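Local coordinates for protein MJ1225 (Methanocaldococcus jannaschii, PDB 3KH5) that is of unknown function but binds AMP and ADP through its CBS domains and is a putative archaeal homologue of the gamma subunit of AMPK, at residues 56-61 and 173-178; 168-173 and 180-185; 192-197 and 223-228. All coordinates share one frame; numbering follows the deposited sequence.

The contacts share helix 167-177 or the strand pair 181-186 and 189-195, beside the nucleotide sites. Interaction 1 packs helix 54-63 on helix 167-177; interaction 2 seats helix 167-177 on strand 181-186, and the two share Thr173, centres about 9 Å apart. Met174 of interaction 1 reaches interaction 2, its CG 3.8 Å from Leu182 CD1. Interactions 2 and 3, about 8 Å between centres, lie on neighbouring antiparallel strands: Leu182 N approaches Ile194 O at 2.9 Å, probably a hydrogen bond. Both touch the same AMP. Interactions 1 and 3 are about 14 Å apart, yet Met174 CE reaches Thr195 C at 3.6 Å. Interaction 1 holds one ADP by its ribose; interaction 2 grips the beta-phosphate of another.

Interaction 1: residues 56-61 and 173-178; sequences DIVDFM and TMVRNG. With ADP (adenosine-5'-diphosphate), chain D.
Val175 presses a methyl group against the main chain of the opposing helix: its CG2 lies 3.6 Å from Asp59 N, and the CA atoms of these two residues come within 6.0 Å. The branches of the valine divide the work. CG2, beside its own backbone N, covers the turn at Asp59 and meets Val58 CG1 at 3.8 Å, the two valines sliding past each other in opposite directions. CG1, anti to the backbone N (chi1 169°), lies 3.8 Å from Asp59 OD2. The Asp59 side chain crosses Val175 at about a right angle and meets it by van der Waals contact; its OD1 is hydrogen-bonded to Lys66 N. Short, beta-branched side chains suit a contact in which one helix must come this close to the other's backbone. Met174 is longer, extended through chi2 and chi3, and lays SD 4.4 Å from Val58 CG1.

The helix segments cross at -120° with axes 9.4 Å apart, joining the first CBS repeat to the third. Asp56, on another side of helix 54-63, ends the Thr-x-x-Asp signature with which CBS domains commonly hold a nucleotide ribose. Its carboxylate spans the ribose diol of an ADP, OD1 accepting from O3' and OD2 from O2', both at 2.6 Å. Lys66 forms a salt bridge to OD1 and Thr53 N bonds to OD2, so both oxygens have a second partner, probably helping to fix the carboxylate's rotation. Just past helix 167-177 comes Gly178, whose positive phi favours glycine and which touches a different ADP.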
loop_
_atom_site.group_PDB
_atom_site.type_symbol
_atom_site.label_atom_id
_atom_site.label_comp_id
_atom_site.label_asym_id
_atom_site.label_seq_id
_atom_site.Cartn_x
_atom_site.Cartn_y
_atom_site.Cartn_z
ATOM N N ASP A 56 -0.858 -5.224 -5.875
ATOM C CA ASP A 56 -0.994 -5.988 -7.111
ATOM C C ASP A 56 0.145 -6.986 -7.271
ATOM O O ASP A 56 -0.046 -8.082 -7.803
ATOM C CB ASP A 56 -1.006 -5.049 -8.310
ATOM C CG ASP A 56 -2.211 -4.146 -8.323
ATOM O OD1 ASP A 56 -3.343 -4.671 -8.269
ATOM O OD2 ASP A 56 -2.028 -2.912 -8.407
ATOM N N ILE A 57 1.334 -6.585 -6.822
ATOM C CA ILE A 57 2.512 -7.448 -6.866
ATOM C C ILE A 57 2.353 -8.592 -5.867
ATOM O O ILE A 57 2.697 -9.734 -6.172
ATOM C CB ILE A 57 3.831 -6.677 -6.569
ATOM C CG1 ILE A 57 4.068 -5.545 -7.583
ATOM C CG2 ILE A 57 5.040 -7.646 -6.500
ATOM C CD1 ILE A 57 4.280 -5.991 -9.035
ATOM N N VAL A 58 1.831 -8.282 -4.680
ATOM C CA VAL A 58 1.537 -9.301 -3.658
ATOM C C VAL A 58 0.489 -10.321 -4.144
ATOM O O VAL A 58 0.585 -11.516 -3.849
ATOM C CB VAL A 58 1.127 -8.652 -2.306
ATOM C CG1 VAL A 58 0.603 -9.689 -1.313
ATOM C CG2 VAL A 58 2.311 -7.913 -1.702
ATOM N N ASP A 59 -0.495 -9.830 -4.892
ATOM C CA ASP A 59 -1.493 -10.656 -5.581
ATOM C C ASP A 59 -0.809 -11.620 -6.574
ATOM O O ASP A 59 -0.965 -12.845 -6.493
ATOM C CB ASP A 59 -2.455 -9.687 -6.290
ATOM C CG ASP A 59 -3.661 -10.368 -6.919
ATOM O OD1 ASP A 59 -3.567 -11.535 -7.345
ATOM O OD2 ASP A 59 -4.713 -9.699 -7.021
ATOM N N PHE A 60 -0.048 -11.032 -7.495
ATOM C CA PHE A 60 0.778 -11.731 -8.480
ATOM C C PHE A 60 1.685 -12.811 -7.875
ATOM O O PHE A 60 1.820 -13.898 -8.435
ATOM C CB PHE A 60 1.608 -10.673 -9.215
ATOM C CG PHE A 60 2.634 -11.220 -10.162
ATOM C CD1 PHE A 60 2.254 -11.872 -11.330
ATOM C CD2 PHE A 60 3.991 -11.028 -9.911
ATOM C CE1 PHE A 60 3.212 -12.357 -12.217
ATOM C CE2 PHE A 60 4.957 -11.508 -10.791
ATOM C CZ PHE A 60 4.567 -12.173 -11.947
ATOM N N MET A 61 2.291 -12.505 -6.731
ATOM C CA MET A 61 3.209 -13.426 -6.060
ATOM C C MET A 61 2.533 -14.659 -5.463
ATOM O O MET A 61 3.215 -15.624 -5.109
ATOM C CB MET A 61 3.970 -12.697 -4.952
ATOM C CG MET A 61 5.193 -11.916 -5.413
ATOM S SD MET A 61 5.795 -10.742 -4.164
ATOM C CE MET A 61 5.203 -11.475 -2.630
ATOM N N THR A 173 -4.009 -13.292 2.853
ATOM C CA THR A 173 -4.691 -12.499 3.865
ATOM C C THR A 173 -4.711 -11.030 3.469
ATOM O O THR A 173 -5.749 -10.382 3.580
ATOM C CB THR A 173 -4.055 -12.667 5.265
ATOM O OG1 THR A 173 -4.013 -14.055 5.610
ATOM C CG2 THR A 173 -4.858 -11.929 6.325
ATOM N N MET A 174 -3.577 -10.513 2.997
ATOM C CA MET A 174 -3.494 -9.109 2.596
ATOM C C MET A 174 -4.431 -8.805 1.429
ATOM O O MET A 174 -5.211 -7.850 1.475
ATOM C CB MET A 174 -2.059 -8.736 2.204
ATOM C CG MET A 174 -1.077 -8.609 3.357
ATOM S SD MET A 174 0.580 -8.183 2.769
ATOM C CE MET A 174 1.431 -8.025 4.341
ATOM N N VAL A 175 -4.339 -9.620 0.381
ATOM C CA VAL A 175 -5.054 -9.364 -0.869
ATOM C C VAL A 175 -6.566 -9.577 -0.747
ATOM O O VAL A 175 -7.348 -8.753 -1.236
ATOM C CB VAL A 175 -4.448 -10.171 -2.046
ATOM C CG1 VAL A 175 -5.348 -10.121 -3.280
ATOM C CG2 VAL A 175 -3.055 -9.645 -2.385
ATOM N N ARG A 176 -6.974 -10.659 -0.082
ATOM C CA ARG A 176 -8.401 -10.932 0.147
ATOM C C ARG A 176 -9.085 -9.850 0.984
ATOM O O ARG A 176 -10.239 -9.495 0.728
ATOM C CB ARG A 176 -8.610 -12.291 0.825
ATOM C CG ARG A 176 -8.193 -13.517 0.005
ATOM C CD ARG A 176 -9.088 -13.752 -1.218
ATOM N NE ARG A 176 -10.506 -13.488 -0.976
ATOM C CZ ARG A 176 -11.386 -13.246 -1.945
ATOM N NH1 ARG A 176 -10.993 -13.234 -3.215
ATOM N NH2 ARG A 176 -12.658 -13.009 -1.651
ATOM N N ASN A 177 -8.375 -9.329 1.979
ATOM C CA ASN A 177 -8.954 -8.344 2.885
ATOM C C ASN A 177 -8.735 -6.900 2.429
ATOM O O ASN A 177 -9.358 -5.972 2.966
ATOM C CB ASN A 177 -8.371 -8.537 4.282
ATOM C CG ASN A 177 -8.899 -9.777 4.970
ATOM O OD1 ASN A 177 -9.991 -9.760 5.540
ATOM N ND2 ASN A 177 -8.120 -10.855 4.938
ATOM N N GLY A 178 -7.844 -6.716 1.456
ATOM C CA GLY A 178 -7.451 -5.383 0.987
ATOM C C GLY A 178 -6.665 -4.561 1.999
ATOM O O GLY A 178 -6.800 -3.335 2.038
HETATM P PB ADP D . -4.665 1.769 -1.527
HETATM O O1B ADP D . -5.657 1.375 -0.487
HETATM O O2B ADP D . -3.247 2.213 -0.861
HETATM O O3B ADP D . -5.127 3.021 -2.443
HETATM P PA ADP D . -3.288 -0.417 -2.119
HETATM O O1A ADP D . -3.607 -1.656 -1.376
HETATM O O2A ADP D . -1.932 -0.449 -3.022
HETATM O O3A ADP D . -4.378 0.633 -2.591
HETATM O "O5'" ADP D . -3.896 -1.192 -3.443
HETATM C "C5'" ADP D . -5.051 -2.088 -3.433
HETATM C "C4'" ADP D . -5.651 -2.292 -4.859
HETATM O "O4'" ADP D . -6.337 -1.055 -5.234
HETATM C "C3'" ADP D . -4.626 -2.591 -5.974
HETATM O "O3'" ADP D . -5.179 -3.574 -6.859
HETATM C "C2'" ADP D . -4.469 -1.239 -6.677
HETATM O "O2'" ADP D . -4.108 -1.383 -8.060
HETATM C "C1'" ADP D . -5.874 -0.662 -6.549
HETATM N N9 ADP D . -5.854 0.828 -6.632
HETATM C C8 ADP D . -5.091 1.700 -5.960
HETATM N N7 ADP D . -5.405 2.945 -6.339
HETATM C C5 ADP D . -6.368 2.859 -7.250
HETATM C C6 ADP D . -7.091 3.783 -7.995
HETATM N N6 ADP D . -6.867 5.088 -7.869
HETATM N N1 ADP D . -8.024 3.331 -8.852
HETATM C C2 ADP D . -8.265 2.033 -8.996
HETATM N N3 ADP D . -7.594 1.128 -8.300
HETATM C C4 ADP D . -6.650 1.516 -7.430
#

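Interaction 2: residues 168-173 and 180-185; sequences KDVART and RRLPVV. With ADP (adenosine-5'-diphosphate), chain E; AMP (adenosine monophosphate), chain C.
Leu182 meets helix 167-177 with one methyl: CD1 sits 3.8 Å from Val170 CG1 and 3.9 Å from Thr173 CG2, in the groove between residues one helical turn apart. Both partner methyls are anti to their own backbone N (chi1 173° in Val170), which aims them at the strand. The other branch of the leucine faces a ligand, CD2 lying 3.6 Å from N6 of an ADP, so a forked side chain serves helix and adenine at once. The same N6 donates to Arg181 O, a main-chain acceptor.

This helix, the turn after it and strand 181-186 belong to the third CBS repeat, and the turn delivers two arginines to the phosphates. Arg180 N points almost straight at O3B of that ADP (3.0 Å, 177°), while Arg181 N bonds to O2B. Arg181 then bends at chi2 and presents its guanidinium edge to two nucleotides: NE and NH2 fork onto ADP O1B, the latter at 2.7 Å, and NH1 reaches O3P of an AMP at 2.6 Å. Arg180 NE lies 3.7 Å above the plane of the Arg181 guanidinium, over its centre. Both arginines are gathered round phosphates: Arg180 also forms salt bridges to two further ADP molecules, through NH1 with one and NH2 with the other.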
loop_
_atom_site.group_PDB
_atom_site.type_symbol
_atom_site.label_atom_id
_atom_site.label_comp_id
_atom_site.label_asym_id
_atom_site.label_seq_id
_atom_site.Cartn_x
_atom_site.Cartn_y
_atom_site.Cartn_z
ATOM N N LYS A 168 3.299 -16.936 1.477
ATOM C CA LYS A 168 2.214 -17.295 0.572
ATOM C C LYS A 168 0.822 -17.140 1.211
ATOM O O LYS A 168 -0.128 -16.753 0.528
ATOM C CB LYS A 168 2.426 -18.708 0.005
ATOM C CG LYS A 168 2.126 -19.847 0.974
ATOM C CD LYS A 168 2.905 -21.111 0.628
ATOM C CE LYS A 168 2.153 -22.369 1.056
ATOM N NZ LYS A 168 1.631 -22.321 2.465
ATOM N N ASP A 169 0.709 -17.417 2.515
ATOM C CA ASP A 169 -0.579 -17.350 3.225
ATOM C C ASP A 169 -0.890 -15.950 3.736
ATOM O O ASP A 169 -2.041 -15.516 3.699
ATOM C CB ASP A 169 -0.632 -18.353 4.386
ATOM C CG ASP A 169 -0.502 -19.799 3.925
ATOM O OD1 ASP A 169 -1.165 -20.189 2.937
ATOM O OD2 ASP A 169 0.265 -20.553 4.559
ATOM N N VAL A 170 0.131 -15.253 4.229
ATOM C CA VAL A 170 -0.020 -13.851 4.605
ATOM C C VAL A 170 -0.415 -13.008 3.388
ATOM O O VAL A 170 -1.238 -12.102 3.506
ATOM C CB VAL A 170 1.261 -13.297 5.267
ATOM C CG1 VAL A 170 1.160 -11.790 5.501
ATOM C CG2 VAL A 170 1.517 -14.015 6.577
ATOM N N ALA A 171 0.163 -13.319 2.224
ATOM C CA ALA A 171 -0.165 -12.630 0.969
ATOM C C ALA A 171 -1.647 -12.743 0.615
ATOM O O ALA A 171 -2.268 -11.778 0.154
ATOM C CB ALA A 171 0.693 -13.164 -0.170
ATOM N N ARG A 172 -2.191 -13.943 0.804
ATOM C CA ARG A 172 -3.616 -14.196 0.650
ATOM C C ARG A 172 -4.414 -13.312 1.583
ATOM O O ARG A 172 -5.367 -12.660 1.163
ATOM C CB ARG A 172 -3.907 -15.647 0.985
ATOM C CG ARG A 172 -3.505 -16.597 -0.089
ATOM C CD ARG A 172 -4.723 -16.970 -0.874
ATOM N NE ARG A 172 -4.741 -18.412 -1.042
ATOM C CZ ARG A 172 -5.285 -19.041 -2.075
ATOM N NH1 ARG A 172 -5.868 -18.355 -3.051
ATOM N NH2 ARG A 172 -5.245 -20.366 -2.134
ATOM N N THR A 173 -4.009 -13.292 2.853
ATOM C CA THR A 173 -4.691 -12.499 3.865
ATOM C C THR A 173 -4.711 -11.030 3.469
ATOM O O THR A 173 -5.749 -10.382 3.580
ATOM C CB THR A 173 -4.055 -12.667 5.265
ATOM O OG1 THR A 173 -4.013 -14.055 5.610
ATOM C CG2 THR A 173 -4.858 -11.929 6.325
ATOM N N ARG A 180 -2.848 -3.576 3.322
ATOM C CA ARG A 180 -1.399 -3.552 3.087
ATOM C C ARG A 180 -0.584 -3.880 4.332
ATOM O O ARG A 180 0.542 -4.363 4.221
ATOM C CB ARG A 180 -0.949 -2.183 2.572
ATOM C CG ARG A 180 -1.437 -1.835 1.177
ATOM C CD ARG A 180 -1.307 -0.341 0.904
ATOM N NE ARG A 180 0.042 0.173 1.158
ATOM C CZ ARG A 180 0.418 1.432 0.943
ATOM N NH1 ARG A 180 -0.447 2.318 0.461
ATOM N NH2 ARG A 180 1.664 1.807 1.205
ATOM N N ARG A 181 -1.137 -3.590 5.511
ATOM C CA ARG A 181 -0.386 -3.791 6.759
ATOM C C ARG A 181 -1.128 -4.690 7.757
ATOM O O ARG A 181 -2.293 -4.452 8.110
ATOM C CB ARG A 181 0.035 -2.459 7.411
ATOM C CG ARG A 181 -0.423 -1.194 6.648
ATOM C CD ARG A 181 0.581 -0.388 5.812
ATOM N NE ARG A 181 -0.293 0.689 5.365
ATOM C CZ ARG A 181 -0.006 1.779 4.635
ATOM N NH1 ARG A 181 1.255 2.083 4.197
ATOM N NH2 ARG A 181 -1.039 2.610 4.357
ATOM N N LEU A 182 -0.428 -5.734 8.192
ATOM C CA LEU A 182 -0.948 -6.664 9.178
ATOM C C LEU A 182 -0.067 -6.635 10.421
ATOM O O LEU A 182 1.154 -6.792 10.320
ATOM C CB LEU A 182 -1.009 -8.088 8.606
ATOM C CG LEU A 182 -1.823 -8.336 7.325
ATOM C CD1 LEU A 182 -1.706 -9.791 6.890
ATOM C CD2 LEU A 182 -3.293 -7.948 7.485
ATOM N N PRO A 183 -0.678 -6.403 11.594
ATOM C CA PRO A 183 0.072 -6.614 12.829
ATOM C C PRO A 183 0.417 -8.097 12.973
ATOM O O PRO A 183 -0.386 -8.954 12.581
ATOM C CB PRO A 183 -0.918 -6.189 13.921
ATOM C CG PRO A 183 -1.927 -5.327 13.231
ATOM C CD PRO A 183 -2.032 -5.876 11.846
ATOM N N VAL A 184 1.607 -8.398 13.486
ATOM C CA VAL A 184 1.981 -9.785 13.750
ATOM C C VAL A 184 1.774 -10.020 15.244
ATOM O O VAL A 184 2.284 -9.267 16.078
ATOM C CB VAL A 184 3.426 -10.114 13.291
ATOM C CG1 VAL A 184 3.687 -11.608 13.366
ATOM C CG2 VAL A 184 3.674 -9.606 11.866
ATOM N N VAL A 185 0.989 -11.043 15.565
ATOM C CA VAL A 185 0.528 -11.283 16.930
ATOM C C VAL A 185 0.869 -12.716 17.328
ATOM O O VAL A 185 0.710 -13.638 16.528
ATOM C CB VAL A 185 -1.002 -11.025 17.049
ATOM C CG1 VAL A 185 -1.540 -11.460 18.409
ATOM C CG2 VAL A 185 -1.312 -9.551 16.810
HETATM P PB ADP E . -4.017 -0.298 4.927
HETATM O O1B ADP E . -3.040 0.821 4.870
HETATM O O2B ADP E . -3.490 -1.540 5.874
HETATM O O3B ADP E . -4.335 -0.963 3.487
HETATM P PA ADP E . -6.509 1.146 4.902
HETATM O O1A ADP E . -6.314 2.602 5.104
HETATM O O2A ADP E . -6.658 0.704 3.358
HETATM O O3A ADP E . -5.377 0.215 5.589
HETATM O "O5'" ADP E . -7.748 0.612 5.746
HETATM C "C5'" ADP E . -9.122 0.926 5.455
HETATM C "C4'" ADP E . -9.926 0.560 6.732
HETATM O "O4'" ADP E . -9.585 -0.819 7.092
HETATM C "C3'" ADP E . -9.552 1.441 7.938
HETATM O "O3'" ADP E . -10.712 1.655 8.750
HETATM C "C2'" ADP E . -8.517 0.603 8.695
HETATM O "O2'" ADP E . -8.538 0.884 10.105
HETATM C "C1'" ADP E . -8.972 -0.837 8.413
HETATM N N9 ADP E . -7.803 -1.785 8.473
HETATM C C8 ADP E . -6.580 -1.597 7.963
HETATM N N7 ADP E . -5.811 -2.656 8.228
HETATM C C5 ADP E . -6.539 -3.527 8.911
HETATM C C6 ADP E . -6.281 -4.785 9.449
HETATM N N6 ADP E . -5.082 -5.352 9.322
HETATM N N1 ADP E . -7.271 -5.419 10.100
HETATM C C2 ADP E . -8.470 -4.859 10.234
HETATM N N3 ADP E . -8.744 -3.662 9.729
HETATM C C4 ADP E . -7.803 -2.974 9.066
HETATM P P AMP C . 4.536 0.900 4.204
HETATM O O1P AMP C . 4.913 1.836 3.114
HETATM O O2P AMP C . 3.719 -0.367 3.626
HETATM O O3P AMP C . 3.541 1.582 5.287
HETATM O "O5'" AMP C . 5.786 0.296 5.008
HETATM C "C5'" AMP C . 7.155 0.712 4.787
HETATM C "C4'" AMP C . 8.047 0.160 5.901
HETATM O "O4'" AMP C . 7.528 0.737 7.134
HETATM C "C3'" AMP C . 7.820 -1.362 5.968
HETATM O "O3'" AMP C . 9.059 -2.050 6.237
HETATM C "C2'" AMP C . 6.867 -1.520 7.151
HETATM O "O2'" AMP C . 7.103 -2.766 7.816
HETATM C "C1'" AMP C . 7.256 -0.338 8.046
HETATM N N9 AMP C . 6.146 0.086 8.950
HETATM C C8 AMP C . 4.884 0.354 8.600
HETATM N N7 AMP C . 4.182 0.700 9.679
HETATM C C5 AMP C . 5.004 0.651 10.720
HETATM C C6 AMP C . 4.846 0.903 12.074
HETATM N N6 AMP C . 3.660 1.277 12.551
HETATM N N1 AMP C . 5.908 0.763 12.889
HETATM C C2 AMP C . 7.096 0.390 12.420
HETATM N N3 AMP C . 7.280 0.143 11.130
HETATM C C4 AMP C . 6.256 0.265 10.263
#

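Interaction 3: residues 192-197 and 223-228; sequences GIITST and VRMEEI. With AMP (adenosine monophosphate), chain C.
One face of the AMP adenine is covered by Ile193, next to Ile194, whose side chain turns to the other side of the strand and meets Met225 and Ile228. Ile193 approaches that face with two methyls, CG2 over the six-membered ring near C4, 3.9 Å from this AMP atom, and CD1 out past the N7 edge, 3.8 Å from AMP N7. Outside these segments, Ile234 N and Ala256 O hydrogen-bond the nucleotide. With an alanine at Ile193 both methyls are gone, and the adenine would probably lose the apolar cover on this face and be freer to tilt.

Strand and helix start form the phosphate end of a CBS nucleotide site. Thr195 OG1, held between backbone N and carbonyl carbon (chi1 77°), donates to AMP O2P at 3.0 Å and, as N-cap of helix 196-203, accepts a weak bond from Thr197 N. Thr197 OG1 adds a weak bond to the same O2P. A small hydroxyl side chain suits both duties, and the helix start probably favours the phosphate charge. Three residues on, Asp198 takes Thr195 N and binds the AMP.

Ile194 works on the side of the strand away from the AMP. Met225, bent at chi2 and chi3, crosses it at about a right angle and brings SD to 3.6 Å from Ile194 CG1. Farther out, Ile194 CD1 meets Ile228 CD1 at 3.8 Å. Phe199 of helix 196-203 touches Ile194, Met225 and Ile228 alike, Leu182 and Val184 of the neighbouring strand 181-186 touch Ile194, and Met174 of helix 167-177 also reaches it.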
loop_
_atom_site.group_PDB
_atom_site.type_symbol
_atom_site.label_atom_id
_atom_site.label_comp_id
_atom_site.label_asym_id
_atom_site.label_seq_id
_atom_site.Cartn_x
_atom_site.Cartn_y
_atom_site.Cartn_z
ATOM N N GLY A 192 5.299 -7.795 16.091
ATOM C CA GLY A 192 5.837 -7.191 14.880
ATOM C C GLY A 192 4.774 -6.615 13.960
ATOM O O GLY A 192 3.590 -6.587 14.293
ATOM N N ILE A 193 5.215 -6.140 12.800
ATOM C CA ILE A 193 4.321 -5.691 11.736
ATOM C C ILE A 193 4.908 -6.135 10.391
ATOM O O ILE A 193 6.129 -6.198 10.226
ATOM C CB ILE A 193 4.087 -4.150 11.782
ATOM C CG1 ILE A 193 2.883 -3.736 10.916
ATOM C CG2 ILE A 193 5.365 -3.375 11.414
ATOM C CD1 ILE A 193 2.350 -2.326 11.198
ATOM N N ILE A 194 4.031 -6.462 9.449
ATOM C CA ILE A 194 4.432 -6.861 8.104
ATOM C C ILE A 194 3.539 -6.119 7.099
ATOM O O ILE A 194 2.324 -6.015 7.306
ATOM C CB ILE A 194 4.366 -8.416 7.936
ATOM C CG1 ILE A 194 5.041 -8.863 6.632
ATOM C CG2 ILE A 194 2.930 -8.943 8.021
ATOM C CD1 ILE A 194 6.560 -8.903 6.711
ATOM N N THR A 195 4.145 -5.572 6.042
ATOM C CA THR A 195 3.397 -4.829 5.015
ATOM C C THR A 195 3.724 -5.348 3.609
ATOM O O THR A 195 4.695 -6.083 3.437
ATOM C CB THR A 195 3.637 -3.288 5.090
ATOM O OG1 THR A 195 4.912 -2.956 4.527
ATOM C CG2 THR A 195 3.558 -2.774 6.534
ATOM N N SER A 196 2.921 -4.967 2.614
ATOM C CA SER A 196 3.164 -5.376 1.222
ATOM C C SER A 196 4.540 -4.929 0.702
ATOM O O SER A 196 5.136 -5.590 -0.151
ATOM C CB SER A 196 2.057 -4.859 0.301
ATOM O OG SER A 196 1.985 -3.443 0.321
ATOM N N THR A 197 5.028 -3.809 1.242
ATOM C CA THR A 197 6.348 -3.236 0.936
ATOM C C THR A 197 7.493 -4.193 1.300
ATOM O O THR A 197 8.467 -4.336 0.547
ATOM C CB THR A 197 6.519 -1.868 1.667
ATOM O OG1 THR A 197 5.729 -0.869 1.006
ATOM C CG2 THR A 197 7.970 -1.411 1.684
ATOM N N VAL A 223 8.977 -18.506 2.979
ATOM C CA VAL A 223 9.594 -17.744 4.074
ATOM C C VAL A 223 8.542 -17.377 5.112
ATOM O O VAL A 223 7.416 -17.027 4.754
ATOM C CB VAL A 223 10.268 -16.447 3.545
ATOM C CG1 VAL A 223 10.848 -15.611 4.690
ATOM C CG2 VAL A 223 11.365 -16.786 2.568
ATOM N N ARG A 224 8.906 -17.466 6.391
ATOM C CA ARG A 224 7.977 -17.158 7.478
ATOM C C ARG A 224 8.149 -15.718 7.946
ATOM O O ARG A 224 9.238 -15.150 7.840
ATOM C CB ARG A 224 8.158 -18.140 8.640
ATOM C CG ARG A 224 7.952 -19.589 8.227
ATOM C CD ARG A 224 8.021 -20.552 9.390
ATOM N NE ARG A 224 7.848 -21.932 8.933
ATOM C CZ ARG A 224 6.716 -22.631 9.017
ATOM N NH1 ARG A 224 5.632 -22.101 9.572
ATOM N NH2 ARG A 224 6.672 -23.875 8.562
ATOM N N MET A 225 7.063 -15.144 8.463
ATOM C CA MET A 225 7.022 -13.734 8.875
ATOM C C MET A 225 8.146 -13.314 9.814
ATOM O O MET A 225 8.696 -12.222 9.668
ATOM C CB MET A 225 5.664 -13.387 9.494
ATOM C CG MET A 225 4.496 -13.425 8.517
ATOM S SD MET A 225 4.766 -12.469 7.003
ATOM C CE MET A 225 5.601 -13.665 5.950
ATOM N N GLU A 226 8.488 -14.185 10.759
ATOM C CA GLU A 226 9.563 -13.915 11.711
ATOM C C GLU A 226 10.868 -13.517 11.018
ATOM O O GLU A 226 11.653 -12.747 11.571
ATOM C CB GLU A 226 9.798 -15.127 12.617
ATOM C CG GLU A 226 10.345 -16.353 11.893
ATOM C CD GLU A 226 10.356 -17.601 12.752
ATOM O OE1 GLU A 226 10.740 -18.665 12.219
ATOM O OE2 GLU A 226 9.986 -17.531 13.945
ATOM N N GLU A 227 11.090 -14.038 9.815
ATOM C CA GLU A 227 12.334 -13.786 9.097
ATOM C C GLU A 227 12.402 -12.379 8.528
ATOM O O GLU A 227 13.490 -11.809 8.401
ATOM C CB GLU A 227 12.518 -14.801 7.967
ATOM C CG GLU A 227 12.653 -16.239 8.437
ATOM C CD GLU A 227 13.804 -16.432 9.409
ATOM O OE1 GLU A 227 13.668 -17.263 10.333
ATOM O OE2 GLU A 227 14.846 -15.754 9.253
ATOM N N ILE A 228 11.243 -11.825 8.187
ATOM C CA ILE A 228 11.196 -10.577 7.429
ATOM C C ILE A 228 10.396 -9.446 8.075
ATOM O O ILE A 228 10.504 -8.293 7.646
ATOM C CB ILE A 228 10.732 -10.804 5.955
ATOM C CG1 ILE A 228 9.348 -11.463 5.900
ATOM C CG2 ILE A 228 11.776 -11.620 5.178
ATOM C CD1 ILE A 228 8.630 -11.291 4.563
HETATM P P AMP C . 4.536 0.900 4.204
HETATM O O1P AMP C . 4.913 1.836 3.114
HETATM O O2P AMP C . 3.719 -0.367 3.626
HETATM O O3P AMP C . 3.541 1.582 5.287
HETATM O "O5'" AMP C . 5.786 0.296 5.008
HETATM C "C5'" AMP C . 7.155 0.712 4.787
HETATM C "C4'" AMP C . 8.047 0.160 5.901
HETATM O "O4'" AMP C . 7.528 0.737 7.134
HETATM C "C3'" AMP C . 7.820 -1.362 5.968
HETATM O "O3'" AMP C . 9.059 -2.050 6.237
HETATM C "C2'" AMP C . 6.867 -1.520 7.151
HETATM O "O2'" AMP C . 7.103 -2.766 7.816
HETATM C "C1'" AMP C . 7.256 -0.338 8.046
HETATM N N9 AMP C . 6.146 0.086 8.950
HETATM C C8 AMP C . 4.884 0.354 8.600
HETATM N N7 AMP C . 4.182 0.700 9.679
HETATM C C5 AMP C . 5.004 0.651 10.720
HETATM C C6 AMP C . 4.846 0.903 12.074
HETATM N N6 AMP C . 3.660 1.277 12.551
HETATM N N1 AMP C . 5.908 0.763 12.889
HETATM C C2 AMP C . 7.096 0.390 12.420
HETATM N N3 AMP C . 7.280 0.143 11.130
HETATM C C4 AMP C . 6.256 0.265 10.263
#